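Local coordinates for putative sulfatase yidJ (Bacteroides fragilis, PDB 2QZU), which probably hydrolyses sulfate esters as an arylsulfatase, a metal-dependent hydrolase of the sulfatase family, at residues A[71-76]-A[80-85]; A[112-117]-A[360-365]; A[181-186]-A[202-207]; A[269-274]-A[316-321]; A[324-327]-A[332-335]. All blocks are in the same frame, centred on the assembly; numbering follows the deposited sequence.

Interaction 1. Residues A[71-76]-A[80-85]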
# COMPACT_ATOMS: atom_id res chain seq x y z
N SER A 71 -27.46 -1.04 5.66
CA SER A 71 -26.92 -2.38 5.85
C SER A 71 -26.81 -2.50 7.37
O SER A 71 -26.07 -1.76 8.01
CB SER A 71 -25.54 -2.52 5.20
OG SER A 71 -25.03 -3.84 5.39
N SER A 72 -27.57 -3.43 7.95
CA SER A 72 -27.61 -3.62 9.40
C SER A 72 -26.31 -4.05 10.09
O SER A 72 -26.05 -3.65 11.23
CB SER A 72 -28.74 -4.59 9.75
OG SER A 72 -30.00 -4.00 9.47
N TYR A 73 -25.52 -4.87 9.42
CA TYR A 73 -24.23 -5.29 9.98
C TYR A 73 -23.27 -4.86 8.88
O TYR A 73 -22.94 -5.64 7.98
CB TYR A 73 -24.19 -6.81 10.17
CG TYR A 73 -23.09 -7.30 11.10
CD1 TYR A 73 -21.97 -6.52 11.36
CD2 TYR A 73 -23.18 -8.55 11.71
CE1 TYR A 73 -20.96 -6.96 12.21
CE2 TYR A 73 -22.16 -9.01 12.56
CZ TYR A 73 -21.06 -8.21 12.80
OH TYR A 73 -20.05 -8.64 13.64
N PRO A 74 -22.81 -3.60 8.93
CA PRO A 74 -21.90 -3.05 7.93
C PRO A 74 -20.46 -3.57 7.89
O PRO A 74 -19.51 -2.84 8.18
CB PRO A 74 -21.98 -1.55 8.19
CG PRO A 74 -22.13 -1.50 9.68
CD PRO A 74 -23.13 -2.60 9.96
N VAL A 75 -20.33 -4.85 7.54
CA VAL A 75 -19.06 -5.55 7.42
C VAL A 75 -19.25 -6.53 6.26
O VAL A 75 -20.34 -7.10 6.09
CB VAL A 75 -18.71 -6.33 8.70
CG1 VAL A 75 -17.39 -7.06 8.52
CG2 VAL A 75 -18.63 -5.37 9.87
N SER A 76 -18.20 -6.74 5.46
CA SER A 76 -18.30 -7.60 4.28
C SER A 76 -18.98 -8.97 4.40
O SER A 76 -20.11 -9.14 3.95
CB SER A 76 -16.91 -7.78 3.66
OG SER A 76 -16.99 -8.55 2.47
N ARG A 80 -22.95 -9.96 3.46
CA ARG A 80 -23.19 -10.88 2.36
C ARG A 80 -23.89 -12.14 2.85
O ARG A 80 -24.73 -12.72 2.15
CB ARG A 80 -21.86 -11.24 1.68
CG ARG A 80 -21.19 -10.02 1.05
CD ARG A 80 -19.71 -10.23 0.78
NE ARG A 80 -19.09 -9.03 0.23
CZ ARG A 80 -19.23 -8.61 -1.03
NH1 ARG A 80 -19.97 -9.31 -1.89
NH2 ARG A 80 -18.65 -7.50 -1.42
N GLY A 81 -23.56 -12.56 4.07
CA GLY A 81 -24.18 -13.74 4.66
C GLY A 81 -25.66 -13.52 4.91
O GLY A 81 -26.47 -14.44 4.75
N MSE A 82 -26.01 -12.30 5.30
CA MSE A 82 -27.40 -11.94 5.54
C MSE A 82 -28.14 -11.89 4.21
O MSE A 82 -29.28 -12.34 4.11
CB MSE A 82 -27.48 -10.58 6.25
CG MSE A 82 -27.30 -10.67 7.75
SE MSE A 82 -26.65 -9.03 8.54
CE MSE A 82 -25.12 -9.78 9.45
N LEU A 83 -27.49 -11.34 3.20
CA LEU A 83 -28.10 -11.24 1.88
C LEU A 83 -28.43 -12.62 1.32
O LEU A 83 -29.55 -12.86 0.86
CB LEU A 83 -27.16 -10.52 0.91
CG LEU A 83 -27.59 -10.59 -0.56
CD1 LEU A 83 -28.91 -9.84 -0.74
CD2 LEU A 83 -26.51 -9.98 -1.44
N MSE A 84 -27.47 -13.52 1.36
CA MSE A 84 -27.68 -14.85 0.80
C MSE A 84 -28.68 -15.74 1.56
O MSE A 84 -29.43 -16.48 0.94
CB MSE A 84 -26.35 -15.59 0.67
CG MSE A 84 -25.31 -14.88 -0.21
SE MSE A 84 -25.99 -14.28 -1.94
CE MSE A 84 -24.72 -12.84 -2.24
N THR A 85 -28.68 -15.65 2.89
CA THR A 85 -29.57 -16.47 3.71
C THR A 85 -30.89 -15.83 4.13
O THR A 85 -31.84 -16.53 4.48
CB THR A 85 -28.88 -16.91 5.02
OG1 THR A 85 -28.63 -15.76 5.83
CG2 THR A 85 -27.56 -17.61 4.72

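Interaction 2. Residues A[112-117]-A[360-365]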
# COMPACT_ATOMS: atom_id res chain seq x y z
N ASN A 112 -25.51 -26.09 3.84
CA ASN A 112 -26.91 -26.48 3.97
C ASN A 112 -27.89 -25.32 4.01
O ASN A 112 -29.10 -25.53 4.03
CB ASN A 112 -27.11 -27.33 5.23
CG ASN A 112 -26.30 -28.61 5.20
OD1 ASN A 112 -26.38 -29.39 4.24
ND2 ASN A 112 -25.52 -28.85 6.25
N ALA A 113 -27.37 -24.09 4.04
CA ALA A 113 -28.25 -22.93 4.07
C ALA A 113 -29.03 -22.83 2.76
O ALA A 113 -28.46 -22.98 1.68
CB ALA A 113 -27.43 -21.66 4.29
N ARG A 114 -30.33 -22.59 2.87
CA ARG A 114 -31.19 -22.46 1.70
C ARG A 114 -31.15 -20.99 1.28
O ARG A 114 -31.86 -20.15 1.84
CB ARG A 114 -32.62 -22.86 2.05
CG ARG A 114 -33.62 -22.73 0.92
CD ARG A 114 -33.41 -23.79 -0.13
NE ARG A 114 -34.45 -23.75 -1.16
CZ ARG A 114 -34.43 -24.50 -2.26
NH1 ARG A 114 -33.42 -25.34 -2.46
NH2 ARG A 114 -35.40 -24.40 -3.16
N CYS A 115 -30.30 -20.68 0.30
CA CYS A 115 -30.16 -19.30 -0.17
C CYS A 115 -31.08 -18.99 -1.34
O CYS A 115 -31.58 -19.90 -2.01
CB CYS A 115 -28.70 -19.05 -0.56
SG CYS A 115 -27.57 -19.31 0.84
N TRP A 116 -31.31 -17.70 -1.61
CA TRP A 116 -32.20 -17.34 -2.71
C TRP A 116 -31.71 -17.85 -4.05
O TRP A 116 -32.51 -18.11 -4.95
CB TRP A 116 -32.42 -15.82 -2.79
CG TRP A 116 -31.18 -14.98 -2.94
CD1 TRP A 116 -30.44 -14.43 -1.93
CD2 TRP A 116 -30.56 -14.59 -4.17
NE1 TRP A 116 -29.40 -13.71 -2.46
CE2 TRP A 116 -29.44 -13.79 -3.83
CE3 TRP A 116 -30.83 -14.83 -5.52
CZ2 TRP A 116 -28.60 -13.23 -4.80
CZ3 TRP A 116 -29.99 -14.27 -6.49
CH2 TRP A 116 -28.88 -13.48 -6.11
N SER A 117 -30.40 -18.01 -4.18
CA SER A 117 -29.83 -18.52 -5.42
C SER A 117 -30.21 -19.99 -5.61
O SER A 117 -30.40 -20.44 -6.73
CB SER A 117 -28.31 -18.33 -5.43
OG SER A 117 -27.71 -18.91 -4.29
N ASP A 360 -32.84 -7.46 3.20
CA ASP A 360 -34.24 -7.66 2.87
C ASP A 360 -34.43 -8.08 1.42
O ASP A 360 -35.53 -8.47 1.02
CB ASP A 360 -35.05 -6.38 3.11
CG ASP A 360 -35.01 -5.93 4.55
OD1 ASP A 360 -34.96 -6.81 5.45
OD2 ASP A 360 -35.06 -4.71 4.80
N LEU A 361 -33.36 -8.01 0.62
CA LEU A 361 -33.47 -8.35 -0.79
C LEU A 361 -33.86 -9.80 -1.11
O LEU A 361 -34.47 -10.05 -2.14
CB LEU A 361 -32.18 -7.96 -1.52
CG LEU A 361 -32.00 -6.43 -1.62
CD1 LEU A 361 -30.63 -6.11 -2.21
CD2 LEU A 361 -33.10 -5.83 -2.48
N TYR A 362 -33.52 -10.74 -0.22
CA TYR A 362 -33.86 -12.15 -0.43
C TYR A 362 -35.39 -12.29 -0.55
O TYR A 362 -35.91 -12.62 -1.62
CB TYR A 362 -33.31 -12.99 0.73
CG TYR A 362 -33.44 -14.50 0.63
CD1 TYR A 362 -34.63 -15.11 0.23
CD2 TYR A 362 -32.41 -15.33 1.08
CE1 TYR A 362 -34.79 -16.50 0.27
CE2 TYR A 362 -32.55 -16.71 1.13
CZ TYR A 362 -33.74 -17.29 0.73
OH TYR A 362 -33.87 -18.66 0.79
N PRO A 363 -36.15 -12.03 0.53
CA PRO A 363 -37.60 -12.18 0.39
C PRO A 363 -38.24 -11.16 -0.56
O PRO A 363 -39.17 -11.49 -1.30
CB PRO A 363 -38.11 -12.03 1.82
CG PRO A 363 -37.14 -11.07 2.41
CD PRO A 363 -35.81 -11.57 1.89
N THR A 364 -37.74 -9.93 -0.55
CA THR A 364 -38.28 -8.88 -1.40
C THR A 364 -38.19 -9.21 -2.89
O THR A 364 -39.19 -9.16 -3.60
CB THR A 364 -37.57 -7.53 -1.13
OG1 THR A 364 -37.74 -7.18 0.25
CG2 THR A 364 -38.15 -6.42 -2.00
N LEU A 365 -37.00 -9.58 -3.36
CA LEU A 365 -36.83 -9.91 -4.78
C LEU A 365 -37.59 -11.17 -5.17
O LEU A 365 -38.27 -11.20 -6.19
CB LEU A 365 -35.34 -10.08 -5.11
CG LEU A 365 -34.50 -8.79 -5.09
CD1 LEU A 365 -33.02 -9.13 -5.19
CD2 LEU A 365 -34.92 -7.89 -6.26

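Interaction 3. Residues A[181-186]-A[202-207]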
# COMPACT_ATOMS: atom_id res chain seq x y z
N PRO A 181 -6.42 -8.33 -10.49
CA PRO A 181 -7.29 -9.24 -9.74
C PRO A 181 -7.12 -10.69 -10.15
O PRO A 181 -6.55 -10.98 -11.20
CB PRO A 181 -8.68 -8.71 -10.07
CG PRO A 181 -8.53 -8.29 -11.50
CD PRO A 181 -7.19 -7.56 -11.48
N MSE A 182 -7.58 -11.60 -9.30
CA MSE A 182 -7.51 -13.02 -9.61
C MSE A 182 -8.90 -13.62 -9.50
O MSE A 182 -9.77 -13.08 -8.80
CB MSE A 182 -6.51 -13.75 -8.71
CG MSE A 182 -6.55 -13.39 -7.24
SE MSE A 182 -8.03 -14.19 -6.32
CE MSE A 182 -7.53 -13.79 -4.51
N TYR A 183 -9.11 -14.73 -10.19
CA TYR A 183 -10.40 -15.39 -10.22
C TYR A 183 -10.25 -16.88 -10.43
O TYR A 183 -9.19 -17.37 -10.84
CB TYR A 183 -11.24 -14.87 -11.39
CG TYR A 183 -11.47 -13.38 -11.41
CD1 TYR A 183 -12.58 -12.82 -10.77
CD2 TYR A 183 -10.56 -12.53 -12.04
CE1 TYR A 183 -12.77 -11.44 -10.75
CE2 TYR A 183 -10.74 -11.15 -12.02
CZ TYR A 183 -11.84 -10.61 -11.37
OH TYR A 183 -12.00 -9.25 -11.33
N TRP A 184 -11.33 -17.60 -10.15
CA TRP A 184 -11.42 -19.03 -10.39
C TRP A 184 -12.60 -19.11 -11.36
O TRP A 184 -13.65 -18.51 -11.09
CB TRP A 184 -11.81 -19.79 -9.13
CG TRP A 184 -10.69 -20.14 -8.21
CD1 TRP A 184 -9.83 -21.19 -8.32
CD2 TRP A 184 -10.37 -19.47 -6.99
NE1 TRP A 184 -8.99 -21.23 -7.22
CE2 TRP A 184 -9.30 -20.18 -6.40
CE3 TRP A 184 -10.88 -18.34 -6.34
CZ2 TRP A 184 -8.74 -19.80 -5.18
CZ3 TRP A 184 -10.33 -17.96 -5.13
CH2 TRP A 184 -9.26 -18.69 -4.56
N ASN A 185 -12.42 -19.80 -12.47
CA ASN A 185 -13.51 -19.98 -13.42
C ASN A 185 -14.31 -21.17 -12.89
O ASN A 185 -13.96 -21.74 -11.85
CB ASN A 185 -12.96 -20.26 -14.82
CG ASN A 185 -11.95 -21.38 -14.84
OD1 ASN A 185 -12.27 -22.51 -14.48
ND2 ASN A 185 -10.73 -21.08 -15.26
N THR A 186 -15.36 -21.57 -13.60
CA THR A 186 -16.22 -22.66 -13.14
C THR A 186 -15.56 -24.00 -12.83
O THR A 186 -15.88 -24.62 -11.81
CB THR A 186 -17.38 -22.89 -14.14
OG1 THR A 186 -18.09 -21.66 -14.34
CG2 THR A 186 -18.35 -23.94 -13.60
N GLU A 202 -13.60 -3.59 -14.79
CA GLU A 202 -13.54 -3.65 -16.25
C GLU A 202 -13.67 -5.08 -16.73
O GLU A 202 -14.46 -5.37 -17.64
CB GLU A 202 -12.20 -3.09 -16.74
CG GLU A 202 -12.22 -1.63 -17.09
CD GLU A 202 -10.90 -1.17 -17.68
OE1 GLU A 202 -10.41 -1.84 -18.62
OE2 GLU A 202 -10.36 -0.14 -17.22
N TYR A 203 -12.90 -5.98 -16.13
CA TYR A 203 -12.92 -7.39 -16.49
C TYR A 203 -14.27 -8.00 -16.14
O TYR A 203 -14.89 -8.70 -16.95
CB TYR A 203 -11.82 -8.14 -15.75
CG TYR A 203 -11.82 -9.64 -16.00
CD1 TYR A 203 -11.44 -10.16 -17.24
CD2 TYR A 203 -12.21 -10.53 -15.00
CE1 TYR A 203 -11.44 -11.54 -17.46
CE2 TYR A 203 -12.21 -11.90 -15.21
CZ TYR A 203 -11.83 -12.40 -16.44
OH TYR A 203 -11.86 -13.76 -16.64
N GLU A 204 -14.74 -7.71 -14.93
CA GLU A 204 -16.02 -8.23 -14.48
C GLU A 204 -17.16 -7.80 -15.39
O GLU A 204 -18.02 -8.60 -15.73
CB GLU A 204 -16.25 -7.81 -13.03
CG GLU A 204 -15.36 -8.59 -12.07
CD GLU A 204 -15.03 -7.83 -10.80
OE1 GLU A 204 -15.62 -6.76 -10.57
OE2 GLU A 204 -14.17 -8.32 -10.03
N ALA A 205 -17.17 -6.53 -15.79
CA ALA A 205 -18.21 -6.04 -16.67
C ALA A 205 -18.12 -6.74 -18.03
O ALA A 205 -19.13 -7.04 -18.66
CB ALA A 205 -18.10 -4.52 -16.84
N SER A 206 -16.89 -7.01 -18.49
CA SER A 206 -16.72 -7.69 -19.76
C SER A 206 -17.26 -9.12 -19.70
O SER A 206 -17.89 -9.59 -20.65
CB SER A 206 -15.25 -7.73 -20.17
OG SER A 206 -14.81 -6.43 -20.52
N LYS A 207 -17.03 -9.81 -18.58
CA LYS A 207 -17.53 -11.17 -18.44
C LYS A 207 -19.04 -11.17 -18.25
O LYS A 207 -19.73 -12.10 -18.68
CB LYS A 207 -16.85 -11.87 -17.25
CG LYS A 207 -15.33 -11.98 -17.36
CD LYS A 207 -14.87 -12.67 -18.64
CE LYS A 207 -15.27 -14.14 -18.68
NZ LYS A 207 -14.75 -14.83 -19.90

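Interaction 4. Residues A[269-274]-A[316-321]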
# COMPACT_ATOMS: atom_id res chain seq x y z
N GLY A 269 -8.49 13.43 10.14
CA GLY A 269 -8.91 14.49 9.26
C GLY A 269 -8.10 14.45 7.97
O GLY A 269 -8.63 14.66 6.88
N ASP A 270 -6.81 14.16 8.10
CA ASP A 270 -5.95 14.08 6.93
C ASP A 270 -6.24 12.81 6.15
O ASP A 270 -6.13 12.79 4.92
CB ASP A 270 -4.47 14.12 7.33
CG ASP A 270 -4.04 15.48 7.83
OD1 ASP A 270 -4.65 16.48 7.42
OD2 ASP A 270 -3.08 15.54 8.63
N TYR A 271 -6.62 11.75 6.86
CA TYR A 271 -6.95 10.49 6.20
C TYR A 271 -8.12 10.70 5.25
O TYR A 271 -8.11 10.21 4.12
CB TYR A 271 -7.30 9.43 7.24
CG TYR A 271 -7.55 8.06 6.64
CD1 TYR A 271 -6.52 7.34 6.03
CD2 TYR A 271 -8.83 7.49 6.65
CE1 TYR A 271 -6.75 6.10 5.44
CE2 TYR A 271 -9.07 6.25 6.06
CZ TYR A 271 -8.03 5.56 5.46
OH TYR A 271 -8.27 4.33 4.88
N PHE A 272 -9.14 11.43 5.70
CA PHE A 272 -10.30 11.68 4.86
C PHE A 272 -9.89 12.48 3.63
O PHE A 272 -10.18 12.10 2.49
CB PHE A 272 -11.37 12.46 5.62
CG PHE A 272 -12.57 12.80 4.79
CD1 PHE A 272 -13.59 11.87 4.60
CD2 PHE A 272 -12.67 14.04 4.16
CE1 PHE A 272 -14.68 12.16 3.78
CE2 PHE A 272 -13.76 14.34 3.34
CZ PHE A 272 -14.77 13.40 3.15
N ARG A 273 -9.20 13.59 3.87
CA ARG A 273 -8.75 14.49 2.81
C ARG A 273 -7.78 13.85 1.81
O ARG A 273 -7.80 14.19 0.62
CB ARG A 273 -8.11 15.72 3.44
CG ARG A 273 -9.06 16.57 4.27
CD ARG A 273 -8.32 17.69 4.99
NE ARG A 273 -9.22 18.65 5.63
CZ ARG A 273 -9.95 18.40 6.71
NH1 ARG A 273 -9.91 17.21 7.30
NH2 ARG A 273 -10.73 19.34 7.22
N ASN A 274 -6.95 12.94 2.28
CA ASN A 274 -5.95 12.28 1.44
C ASN A 274 -6.51 11.15 0.57
O ASN A 274 -5.85 10.70 -0.36
CB ASN A 274 -4.83 11.72 2.32
CG ASN A 274 -3.60 11.32 1.52
OD1 ASN A 274 -2.91 10.36 1.87
ND2 ASN A 274 -3.32 12.06 0.46
N ILE A 316 -18.50 3.53 4.49
CA ILE A 316 -17.17 3.68 5.07
C ILE A 316 -17.06 5.02 5.80
O ILE A 316 -17.64 6.02 5.36
CB ILE A 316 -16.08 3.60 3.95
CG1 ILE A 316 -14.68 3.52 4.57
CG2 ILE A 316 -16.18 4.80 3.02
CD1 ILE A 316 -14.40 2.21 5.24
N CYS A 317 -16.36 5.05 6.93
CA CYS A 317 -16.20 6.30 7.68
C CYS A 317 -15.06 7.13 7.08
O CYS A 317 -15.19 8.35 6.91
CB CYS A 317 -15.92 6.02 9.16
SG CYS A 317 -17.37 5.36 10.04
N MSE A 318 -13.96 6.46 6.74
CA MSE A 318 -12.81 7.11 6.13
C MSE A 318 -12.32 8.34 6.91
O MSE A 318 -11.95 9.36 6.33
CB MSE A 318 -13.16 7.52 4.68
CG MSE A 318 -11.96 7.72 3.76
SE MSE A 318 -12.47 8.16 1.92
CE MSE A 318 -12.49 10.08 2.09
N GLY A 319 -12.31 8.23 8.23
CA GLY A 319 -11.86 9.34 9.06
C GLY A 319 -12.99 10.01 9.82
O GLY A 319 -12.77 10.58 10.89
N ALA A 320 -14.20 9.97 9.27
CA ALA A 320 -15.34 10.58 9.94
C ALA A 320 -15.55 9.88 11.27
O ALA A 320 -15.42 8.66 11.37
CB ALA A 320 -16.59 10.46 9.07
N HIS A 321 -15.88 10.67 12.30
CA HIS A 321 -16.10 10.16 13.65
C HIS A 321 -14.85 9.46 14.20
O HIS A 321 -14.95 8.60 15.08
CB HIS A 321 -17.31 9.21 13.67
CG HIS A 321 -18.62 9.91 13.50
ND1 HIS A 321 -19.12 10.77 14.45
CD2 HIS A 321 -19.51 9.91 12.48
CE1 HIS A 321 -20.26 11.28 14.02
NE2 HIS A 321 -20.52 10.78 12.83

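Interaction 5. Residues A[324-327]-A[332-335]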
# COMPACT_ATOMS: atom_id res chain seq x y z
N ALA A 324 -11.58 4.93 10.83
CA ALA A 324 -11.04 4.74 9.50
C ALA A 324 -11.88 3.81 8.64
O ALA A 324 -12.03 4.03 7.43
CB ALA A 324 -9.61 4.12 9.62
N GLY A 325 -12.48 2.80 9.28
CA GLY A 325 -13.22 1.81 8.49
C GLY A 325 -14.70 1.89 8.63
O GLY A 325 -15.25 2.99 8.61
N LYS A 326 -15.35 0.73 8.63
CA LYS A 326 -16.79 0.69 8.89
C LYS A 326 -16.99 -0.21 10.15
O LYS A 326 -16.20 -0.17 11.10
CB LYS A 326 -17.62 0.17 7.75
CG LYS A 326 -17.41 -1.28 7.42
CD LYS A 326 -15.95 -1.67 7.49
CE LYS A 326 -15.23 -1.35 6.21
NZ LYS A 326 -14.54 -2.55 5.66
N ASP A 327 -18.04 -1.02 10.12
CA ASP A 327 -18.37 -1.91 11.23
C ASP A 327 -18.84 -1.07 12.43
O ASP A 327 -18.46 -1.33 13.57
CB ASP A 327 -17.16 -2.76 11.65
CG ASP A 327 -17.58 -3.99 12.45
OD1 ASP A 327 -18.77 -4.12 12.74
OD2 ASP A 327 -16.73 -4.85 12.78
N GLU A 332 -22.58 7.14 7.86
CA GLU A 332 -21.65 6.96 6.74
C GLU A 332 -21.24 5.50 6.56
O GLU A 332 -20.78 5.10 5.50
CB GLU A 332 -20.39 7.83 6.93
CG GLU A 332 -19.53 7.43 8.11
CD GLU A 332 -19.90 8.15 9.39
OE1 GLU A 332 -21.05 8.63 9.51
OE2 GLU A 332 -19.04 8.23 10.30
N SER A 333 -21.43 4.71 7.62
CA SER A 333 -21.11 3.29 7.61
C SER A 333 -22.33 2.44 7.20
O SER A 333 -22.21 1.52 6.39
CB SER A 333 -20.63 2.88 9.01
OG SER A 333 -20.51 1.47 9.13
N MSE A 334 -23.49 2.76 7.77
CA MSE A 334 -24.71 2.01 7.49
C MSE A 334 -25.40 2.32 6.15
O MSE A 334 -25.93 1.42 5.51
CB MSE A 334 -25.74 2.23 8.61
CG MSE A 334 -25.34 1.67 9.98
SE MSE A 334 -26.82 1.80 11.26
CE MSE A 334 -27.91 0.36 10.56
N ARG A 335 -25.39 3.58 5.73
CA ARG A 335 -26.05 3.97 4.48
C ARG A 335 -25.40 3.41 3.22
O ARG A 335 -24.19 3.55 3.01
CB ARG A 335 -26.16 5.49 4.40
CG ARG A 335 -27.28 6.07 5.25
CD ARG A 335 -28.60 6.09 4.48
NE ARG A 335 -28.47 6.96 3.32
CZ ARG A 335 -28.49 6.54 2.05
NH1 ARG A 335 -28.34 7.42 1.07
NH2 ARG A 335 -28.67 5.26 1.77

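Interaction 1. Residues A[71-76]-A[80-85]
S76 and R80 are joined twice, once through the backbone and once through their side chains. R80 N donates to S76 O at 3.0 Å, the first-turn bond of helix 76-85, and R80 NE reaches S76 OG at 3.1 Å. The second bond is less straight (N-H...O angle 144°), and the hydroxyl sits slightly out of the guanidinium plane. A chi1 of -176° turns the S76 hydroxyl opposite its own N and holds it beside the arginine; OG also bonds H134 ND1. The outer nitrogens of R80 serve other partners, NH2 in a salt bridge with D36 and NH1 with S227 OG. The spacing of S76 and R80 matches the sulfatase signature, whose first residue is predicted to become 3-oxoalanine, so S76 probably marks the active site; it is plain serine in this structure, with V75 as N-cap of the helix. Before the cap, an inverse gamma turn centred on P74 brings V75 N to 2.8 Å from Y73 O. One turn further along the helix, T85 OG1 and T85 N approach G81 O from opposite faces of its carbonyl plane, the hydroxyl at 2.8 Å. Packing closes the outer part: the selenomethionine M82 crosses Y73 at about a right angle, with SE 3.7 Å from Y73 CB, while Y73 OH extends to V404 N and P89 touches both side chains.

Interaction 2. Residues A[112-117]-A[360-365]
Y362 meets W116 with a ring face and the backbone of R114 with its hydroxyl, bridging two helices, 116-122 and 361-368, that both lean on strand 29-35 in the central sheet of this alkaline-phosphatase-like alpha/beta fold. Its CG is anti to the backbone N (chi1 -174°), which sends the ring out from helix 361-368 across the start of helix 116-122. At the root, Y362 CB has W116 CD1 at 4.2 Å. Along the ring, one face is taken up by W116: its CB stands 3.7 Å from the ring centroid, almost straight above it, a CH-pi contact. The indole then turns its own edge to the same ring in an offset edge-to-face pair, with planes 77° apart and W116 CD1 at 3.7 Å from Y362 CD2. Further out, Y362 CE2 passes W116 N at 3.2 Å, where the tryptophan backbone enters its helix behind the N-cap residue C115. The tip is polar. Y362 OH donates to R114 O over 2.7 Å, so the phenol satisfies a backbone carbonyl just ahead of the helix start. R114 itself sends its guanidinium elsewhere, to a salt bridge with D122; P376, in a loop, touches both R114 and Y362. The hydroxyl comes to R114 O from above the carbonyl plane, 45° out of it, while that oxygen stays near the plane of the tyrosine ring.

Interaction 3. Residues A[181-186]-A[202-207]
Y183 meets two successive residues of helix 200-213 in different ways: its hydroxyl bonds E204, and its ring lies against Y203. Y183 OH donates to E204 OE2 over 2.7 Å. The glutamate oxygen stays near the plane of the phenol, whereas the hydroxyl comes in 40° out of the carboxylate plane, the two flat groups being perpendicular. Beside this bond, Y203 brings CD2 and CE2 over one face of Y183, CE2 offset toward the rim and CD2 at 3.4 Å from Y183 CE2. The rings are inclined by 40°, their centroids 4.9 Å apart, an oblique packing that is neither a stack nor edge-to-face. The helix is thus fastened to the short strand 182-183, which pairs antiparallel with strand 194-195 at the flank of the sulfatase alpha/beta domain. That pairing helps to position both tyrosines: Y183 shares backbone bonding with Y194, and the hydroxyls of Y203 and Y194 are hydrogen-bonded to each other. Y203 swings off the helix toward this pair, and the aliphatic part of K207 covers part of one of its faces. In the next shell, the ring of Y172 meets Y183 at a steep angle and I170 of strand 168-172 packs on it, while A205 presses helix 200-213 onto the long helix 267-299.

Interaction 4. Residues A[269-274]-A[316-321]
M318 and F272 form the tight half of this contact, and no hydrogen bond crosses it. The selenomethionine bends at its last torsion (chi3 91°), which folds CE back over one face of the F272 ring, 3.3 Å from F272 CD1. The same methyl reaches F272 O at 3.1 Å. SE stays oblique to the ring, 5.5 Å from its centroid, a Met-aromatic contact. M318 O meanwhile lies at the edge of the phenyl ring, close to its plane, with F272 CB only 3.2 Å away. Such closeness depends on the backbone: residues C317 to A320 make a type I' turn, and G319, with phi strongly positive and no side chain, brings its CA to 5.1 Å from F272 CA. Y271 packs less closely. It presents a ring edge to the turn, with CD2 3.6 Å from M318 C and CE2 4.0 Å from M318 CG. The looser side of the helix is only partly exposed; D270 and R273 there take no part in the packing. R273 turns back so that NH1 donates to G269 O at 2.9 Å and also to P262 O, and NE forms a salt bridge with E252. At the subunit interface, Y271 packs on Q220 and N274 on G124 of the second subunit. Within the fold, the turn belongs to the loop between strand 306-311 and helix 331-334, tied by backbone bonds to E332 and G325, and it packs against the early turns of the long helix 267-299, where M318 also touches N275 and I276.

Interaction 5. Residues A[324-327]-A[332-335]
The hydroxyl of S333 approaches the flat peptide group between K326 and D327 obliquely, on the N-H side but well out of its plane; OG is 3.6 Å from D327 N, and the two are not hydrogen-bonded. Next to it, K326 CB touches the same OG at 3.5 Å. The serine hydroxyl is engaged elsewhere, with I328 O in the connection between the two segments. S333 turns its hydroxyl opposite its own N (chi1 171°), back at the chain that leads into the short helix 331-334, so the contact closes a compact turn of the sulfatase fold between strand 306-311 and strand 338-341 of the central sheet. The backbones come near here, K326 CA and S333 CA being 5.2 Å apart. K326 starts out toward the helix, but CG lies between its backbone N and carbonyl carbon (chi1 66°) and the later bends carry NZ away to Q37 OE1, with a long, weak ion pair to E23 of the second subunit. D327, with positive phi, turns its side chain away, against V75 and F403. Backbone bonds of E332 with I316 and of S333 with G315 tie the helix to the preceding loop.

In the fold
In chain order, interaction 1 comes first, while the widely separated segments of interaction 2 embrace interactions 3, 4 and 5 in sequence. Interactions 1 and 2, with centres 12 Å apart, touch where helix 76-85 lies against residues 115-116 and Y362. Interaction 1 also meets interaction 5, S71 N lying 2.9 Å from M334 O, and interaction 5 in turn joins interaction 4 through backbone bonds of I316 with E332 and C317 with G325. A continuous chain of contacts therefore runs from the helices beside the central sheet, past the probable active-site serine, to the subunit interface. Interaction 3 stands apart on the flank, at least 23 Å centre to centre from the others.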